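Local coordinates for glycoside hydrolase family 16 protein (Akkermansia muciniphila, PDB 6T2N) that probably acts as an endo-beta-galactosidase, cleaving within mucin O-glycan chains to help start mucin breakdown in the gut, at residues W165-N170 / N177-M182; S195-S200 / N261-P266. One frame throughout, in Å; residues are numbered along the deposited sequence.

Contact 1: W165-N170 / N177-M182; sequences WLLGKN and NGEIDM
The indole of Trp165 meets the carboxylate of Glu179 obliquely, the two planes 56° apart, its benzo side reaching the acid: Trp165 CE3 lies 3.5 Å from Glu179 OE2. Two amides form the other flat pair. Asn177 ND2 points at Gly168 O over 2.7 Å, with that oxygen in its own amide plane and the N-H directed at an in-plane lone pair of the carbonyl. Asn170 returns the grip, Asn170 ND2 donating to Asn177 O at 2.9 Å and also bonding to Thr265 OG1, while the planes of the two amides stand 70° apart. Asn177 CG sits between its backbone N and carbonyl carbon (chi1 64°), which turns the amide back to the opposing strand.

Between these ends the backbones run antiparallel. Leu166 and Ile180 form a hydrogen-bonded pair, Leu166 N to Ile180 O and Ile180 N to Leu166 O each measuring 2.8 Å, and Gly168 N donates to Gly178 O at 3.1 Å. Trp165 with Asp181 and Leu167 with Glu179 are non-hydrogen-bonded pairs and share one face; there Leu167 CD2 lies 3.7 Å from Glu179 CG, the side chains alongside each other. On the face of Leu166 and Ile180, Leu166 CD1 reaches Met182 SD at 3.8 Å, where the chain turns away.

The polar ends are fixed from outside: Trp165 NE1 by Asn272, Glu179 OE1 by Trp174 NE1, and Asp181 OD2 by His198. Glu179, Asp181 and Glu184 match the family 16 signature ExDxxE, whose glutamates usually serve as nucleophile and acid/base. Backbone bonds thus hold the strand in its sheet, Ile180 on the apolar face packs on Met229 of the other sheet, and the face mixing Trp165 and Leu167 with the acids is probably positioned for catalysis, as in other family 16 enzymes.

Contact 2: S195-S200 / N261-P266; sequences STFHLS and NPFRTP
Apolar packing carries this contact, and the ring of Phe263 is at its centre. Leu199 crosses it at about a right angle, bringing Leu199 CD1 to 3.7 Å from Phe263 CE2. The leucine branch gets there because its CG lies between the backbone N and the carbonyl carbon (chi1 76°). At the far end of the ring, Phe263 CZ approaches Phe197 CB at 4.2 Å, so the ring meets the stem of the second phenylalanine. Pro262 adds a looser touch, with its CG 4.5 Å from Leu199 CB; within its own loop the same carbon lies over one face of the Phe263 ring, offset toward the rim.

The nearest polar atom is a backbone one: His198 O comes within 3.7 Å of Phe263 CZ, an oblique approach to ring carbon. No hydrogen bond joins 195-200 to 261-266. Those that matter lie to the sides, Thr265 OG1 donating to Pro262 O at 2.9 Å inside the loop, and Trp231 NE1 binding Phe263 O. His198 ND1 bonds to Asp208 and His198 NE2 to Asp181.

Phe263 also touches Ile236 and Ile248 of the opposing sheet and Ile180 beside Phe197, which places it between the two sheets of the beta-sandwich. With alanine in place of Phe263, a gap would probably open between Leu199, Phe197 and those isoleucines, removing most of the loop's apolar contact with Phe197 and Leu199. With shape and apolar surface doing the work and no directional bond across it, the contact implies that the loop is fixed against the strand mainly by burial of its aromatic side chain.

Along the chain, contact 1 comes first and closes the hairpin loop between strands 160-168 and 179-181, with 171-176 lying between its segments. Contact 2 follows in series, neither nested in it nor crossing it, and closes a far longer excursion of sixty residues, which includes strands 211-216 to 243-249. Strand 192-198 pairs with 179-181, so both contacts reach the same sheet. The loop 261-266 then leads into strand 267-275, which lies beside 160-168, and the return brings the contacts together: Lys169 N meets Pro266 O, and Asn170 ND2 reaches Thr265 OG1 at 2.8 Å. Hairpin end and late loop are thereby tied together around strands 160-168, 179-181 and 192-198.

Contact 1: W165-N170 / N177-M182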
loop_
_atom_site.group_PDB
_atom_site.type_symbol
_atom_site.label_atom_id
_atom_site.label_comp_id
_atom_site.label_asym_id
_atom_site.label_seq_id
_atom_site.Cartn_x
_atom_site.Cartn_y
_atom_site.Cartn_z
ATOM N N TRP A 165 0.852 0.906 -0.400
ATOM C CA TRP A 165 0.026 1.791 0.442
ATOM C C TRP A 165 -0.030 1.348 1.907
ATOM O O TRP A 165 0.311 0.220 2.218
ATOM C CB TRP A 165 -1.324 1.919 -0.222
ATOM C CG TRP A 165 -2.031 0.625 -0.333
ATOM C CD1 TRP A 165 -1.650 -0.443 -1.073
ATOM C CD2 TRP A 165 -3.263 0.259 0.301
ATOM N NE1 TRP A 165 -2.547 -1.451 -0.911
ATOM C CE2 TRP A 165 -3.552 -1.049 -0.088
ATOM C CE3 TRP A 165 -4.144 0.900 1.172
ATOM C CZ2 TRP A 165 -4.674 -1.729 0.353
ATOM C CZ3 TRP A 165 -5.262 0.229 1.596
ATOM C CH2 TRP A 165 -5.522 -1.071 1.186
ATOM N N LEU A 166 -0.331 2.313 2.775
ATOM C CA LEU A 166 -0.368 2.202 4.257
ATOM C C LEU A 166 -1.714 2.730 4.786
ATOM O O LEU A 166 -2.240 3.686 4.224
ATOM C CB LEU A 166 0.779 3.025 4.841
ATOM C CG LEU A 166 2.167 2.726 4.273
ATOM C CD1 LEU A 166 2.562 3.669 3.133
ATOM C CD2 LEU A 166 3.205 2.767 5.374
ATOM N N LEU A 167 -2.239 2.044 5.799
ATOM C CA LEU A 167 -3.481 2.325 6.563
ATOM C C LEU A 167 -3.074 2.573 8.017
ATOM O O LEU A 167 -2.218 1.791 8.515
ATOM C CB LEU A 167 -4.406 1.104 6.528
ATOM C CG LEU A 167 -5.191 0.864 5.239
ATOM C CD1 LEU A 167 -5.744 -0.570 5.178
ATOM C CD2 LEU A 167 -6.299 1.891 5.086
ATOM N N GLY A 168 -3.680 3.594 8.663
ATOM C CA GLY A 168 -3.394 4.063 10.050
ATOM C C GLY A 168 -4.204 3.195 11.072
ATOM O O GLY A 168 -5.412 2.825 10.850
ATOM N N LYS A 169 -3.460 2.730 12.101
ATOM C CA LYS A 169 -4.053 1.865 13.160
ATOM C C LYS A 169 -4.191 2.797 14.348
ATOM O O LYS A 169 -3.171 3.340 14.785
ATOM C CB LYS A 169 -3.263 0.580 13.464
ATOM C CG LYS A 169 -3.979 -0.405 14.402
ATOM C CD LYS A 169 -3.072 -1.466 15.005
ATOM C CE LYS A 169 -2.360 -2.251 13.919
ATOM N NZ LYS A 169 -0.910 -2.390 14.186
ATOM N N ASN A 170 -5.436 2.985 14.781
ATOM C CA ASN A 170 -5.898 4.020 15.741
ATOM C C ASN A 170 -7.389 3.763 15.998
ATOM O O ASN A 170 -7.941 2.837 15.445
ATOM C CB ASN A 170 -5.525 5.474 15.310
ATOM C CG ASN A 170 -6.156 5.818 13.848
ATOM O OD1 ASN A 170 -7.323 5.477 13.571
ATOM N ND2 ASN A 170 -5.402 6.419 12.955
ATOM N N ASN A 177 -9.360 6.712 9.758
ATOM C CA ASN A 177 -8.091 6.201 10.332
ATOM C C ASN A 177 -6.901 6.942 9.625
ATOM O O ASN A 177 -5.786 6.964 10.150
ATOM C CB ASN A 177 -8.054 4.646 10.325
ATOM C CG ASN A 177 -8.063 3.982 8.967
ATOM O OD1 ASN A 177 -8.956 4.219 8.148
ATOM N ND2 ASN A 177 -7.107 3.105 8.747
ATOM N N GLY A 178 -7.074 7.166 8.314
ATOM C CA GLY A 178 -5.984 7.524 7.362
ATOM C C GLY A 178 -5.506 6.420 6.385
ATOM O O GLY A 178 -5.503 5.221 6.709
ATOM N N GLU A 179 -5.068 6.864 5.216
ATOM C CA GLU A 179 -4.551 6.035 4.124
ATOM C C GLU A 179 -3.555 6.852 3.304
ATOM O O GLU A 179 -3.926 7.903 2.760
ATOM C CB GLU A 179 -5.681 5.535 3.230
ATOM C CG GLU A 179 -5.251 4.279 2.435
ATOM C CD GLU A 179 -6.152 3.883 1.268
ATOM O OE1 GLU A 179 -7.397 3.710 1.481
ATOM O OE2 GLU A 179 -5.627 3.848 0.148
ATOM N N ILE A 180 -2.352 6.307 3.151
ATOM C CA ILE A 180 -1.211 6.876 2.370
ATOM C C ILE A 180 -0.907 5.898 1.232
ATOM O O ILE A 180 -0.396 4.820 1.516
ATOM C CB ILE A 180 0.002 7.055 3.296
ATOM C CG1 ILE A 180 -0.387 7.786 4.578
ATOM C CG2 ILE A 180 1.159 7.725 2.585
ATOM C CD1 ILE A 180 0.643 7.624 5.646
ATOM N N ASP A 181 -1.272 6.286 0.019
ATOM C CA ASP A 181 -1.091 5.561 -1.248
ATOM C C ASP A 181 0.200 6.040 -1.920
ATOM O O ASP A 181 0.121 7.059 -2.674
ATOM C CB ASP A 181 -2.305 5.875 -2.131
ATOM C CG ASP A 181 -3.650 5.506 -1.472
ATOM O OD1 ASP A 181 -3.598 4.816 -0.429
ATOM O OD2 ASP A 181 -4.708 5.818 -2.080
ATOM N N MET A 182 1.346 5.385 -1.665
ATOM C CA MET A 182 2.629 5.828 -2.295
ATOM C C MET A 182 2.516 5.580 -3.816
ATOM O O MET A 182 2.868 6.512 -4.622
ATOM C CB MET A 182 3.875 5.170 -1.679
ATOM C CG MET A 182 3.891 5.192 -0.159
ATOM S SD MET A 182 5.321 4.361 0.662
ATOM C CE MET A 182 6.668 4.702 -0.489
#

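Contact 2: S195-S200 / N261-P266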
loop_
_atom_site.group_PDB
_atom_site.type_symbol
_atom_site.label_atom_id
_atom_site.label_comp_id
_atom_site.label_asym_id
_atom_site.label_seq_id
_atom_site.Cartn_x
_atom_site.Cartn_y
_atom_site.Cartn_z
ATOM N N SER A 195 -0.274 9.160 -6.283
ATOM C CA SER A 195 -0.057 9.153 -4.809
ATOM C C SER A 195 -1.101 10.064 -4.156
ATOM O O SER A 195 -1.512 11.078 -4.795
ATOM C CB SER A 195 1.316 9.567 -4.475
ATOM O OG SER A 195 2.197 9.187 -5.530
ATOM N N THR A 196 -1.639 9.620 -3.020
ATOM C CA THR A 196 -3.023 9.966 -2.604
ATOM C C THR A 196 -3.130 9.726 -1.098
ATOM O O THR A 196 -2.579 8.742 -0.623
ATOM C CB THR A 196 -4.067 9.285 -3.514
ATOM O OG1 THR A 196 -3.997 9.751 -4.869
ATOM C CG2 THR A 196 -5.497 9.578 -3.131
ATOM N N PHE A 197 -3.699 10.707 -0.381
ATOM C CA PHE A 197 -4.001 10.649 1.071
ATOM C C PHE A 197 -5.518 10.657 1.254
ATOM O O PHE A 197 -6.223 11.295 0.443
ATOM C CB PHE A 197 -3.341 11.828 1.760
ATOM C CG PHE A 197 -1.823 11.780 1.578
ATOM C CD1 PHE A 197 -1.044 11.145 2.457
ATOM C CD2 PHE A 197 -1.236 12.603 0.591
ATOM C CE1 PHE A 197 0.314 11.335 2.381
ATOM C CE2 PHE A 197 0.127 12.798 0.524
ATOM C CZ PHE A 197 0.898 12.168 1.427
ATOM N N HIS A 198 -6.006 9.871 2.202
ATOM C CA HIS A 198 -7.458 9.642 2.388
ATOM C C HIS A 198 -7.626 9.825 3.864
ATOM O O HIS A 198 -6.724 9.356 4.611
ATOM C CB HIS A 198 -7.962 8.223 2.025
ATOM C CG HIS A 198 -7.809 7.789 0.606
ATOM N ND1 HIS A 198 -8.781 8.025 -0.341
ATOM C CD2 HIS A 198 -6.801 7.157 -0.026
ATOM C CE1 HIS A 198 -8.390 7.560 -1.494
ATOM N NE2 HIS A 198 -7.170 7.029 -1.330
ATOM N N LEU A 199 -8.720 10.477 4.224
ATOM C CA LEU A 199 -8.991 11.058 5.570
ATOM C C LEU A 199 -10.318 11.788 5.524
ATOM O O LEU A 199 -10.790 12.155 4.409
ATOM C CB LEU A 199 -7.892 12.021 6.026
ATOM C CG LEU A 199 -7.833 13.423 5.433
ATOM C CD1 LEU A 199 -6.979 14.219 6.384
ATOM C CD2 LEU A 199 -7.210 13.509 4.045
ATOM N N SER A 200 -10.939 11.936 6.671
ATOM C CA SER A 200 -12.252 12.590 6.693
ATOM C C SER A 200 -12.016 14.086 6.846
ATOM O O SER A 200 -10.931 14.517 7.226
ATOM C CB SER A 200 -13.131 12.019 7.728
ATOM O OG SER A 200 -12.958 12.726 8.931
ATOM N N ASN A 261 -5.927 14.415 14.431
ATOM C CA ASN A 261 -4.898 14.021 13.414
ATOM C C ASN A 261 -4.672 12.514 13.248
ATOM O O ASN A 261 -3.910 11.899 13.991
ATOM C CB ASN A 261 -3.534 14.660 13.663
ATOM C CG ASN A 261 -3.062 15.319 12.393
ATOM O OD1 ASN A 261 -2.994 16.561 12.315
ATOM N ND2 ASN A 261 -2.896 14.504 11.370
ATOM N N PRO A 262 -5.201 11.897 12.165
ATOM C CA PRO A 262 -4.937 10.497 11.887
ATOM C C PRO A 262 -3.509 10.210 11.385
ATOM O O PRO A 262 -3.106 9.023 11.396
ATOM C CB PRO A 262 -5.973 10.249 10.795
ATOM C CG PRO A 262 -5.979 11.502 10.012
ATOM C CD PRO A 262 -6.026 12.515 11.117
ATOM N N PHE A 263 -2.773 11.237 10.955
ATOM C CA PHE A 263 -1.426 11.081 10.345
ATOM C C PHE A 263 -0.297 11.179 11.380
ATOM O O PHE A 263 0.883 11.183 10.984
ATOM C CB PHE A 263 -1.273 12.087 9.204
ATOM C CG PHE A 263 -2.140 11.728 8.028
ATOM C CD1 PHE A 263 -2.051 10.451 7.466
ATOM C CD2 PHE A 263 -3.014 12.649 7.474
ATOM C CE1 PHE A 263 -2.823 10.095 6.386
ATOM C CE2 PHE A 263 -3.799 12.289 6.396
ATOM C CZ PHE A 263 -3.700 11.008 5.863
ATOM N N ARG A 264 -0.633 11.260 12.670
ATOM C CA ARG A 264 0.368 11.178 13.776
ATOM C C ARG A 264 0.039 9.920 14.593
ATOM O O ARG A 264 0.160 9.922 15.804
ATOM C CB ARG A 264 0.365 12.458 14.631
ATOM C CG ARG A 264 0.473 13.768 13.849
ATOM C CD ARG A 264 0.519 15.031 14.734
ATOM N NE ARG A 264 1.029 16.250 14.050
ATOM C CZ ARG A 264 0.445 17.462 14.049
ATOM N NH1 ARG A 264 -0.675 17.669 14.735
ATOM N NH2 ARG A 264 0.971 18.463 13.332
ATOM N N THR A 265 -0.422 8.882 13.931
ATOM C CA THR A 265 -0.603 7.549 14.536
ATOM C C THR A 265 0.224 6.619 13.679
ATOM O O THR A 265 0.655 7.023 12.601
ATOM C CB THR A 265 -2.092 7.196 14.659
ATOM O OG1 THR A 265 -2.750 7.011 13.396
ATOM C CG2 THR A 265 -2.796 8.284 15.440
ATOM N N PRO A 266 0.511 5.387 14.152
ATOM C CA PRO A 266 1.225 4.413 13.324
ATOM C C PRO A 266 0.359 3.874 12.175
ATOM O O PRO A 266 -0.900 3.768 12.252
ATOM C CB PRO A 266 1.641 3.344 14.330
ATOM C CG PRO A 266 0.598 3.425 15.413
ATOM C CD PRO A 266 0.213 4.884 15.503
#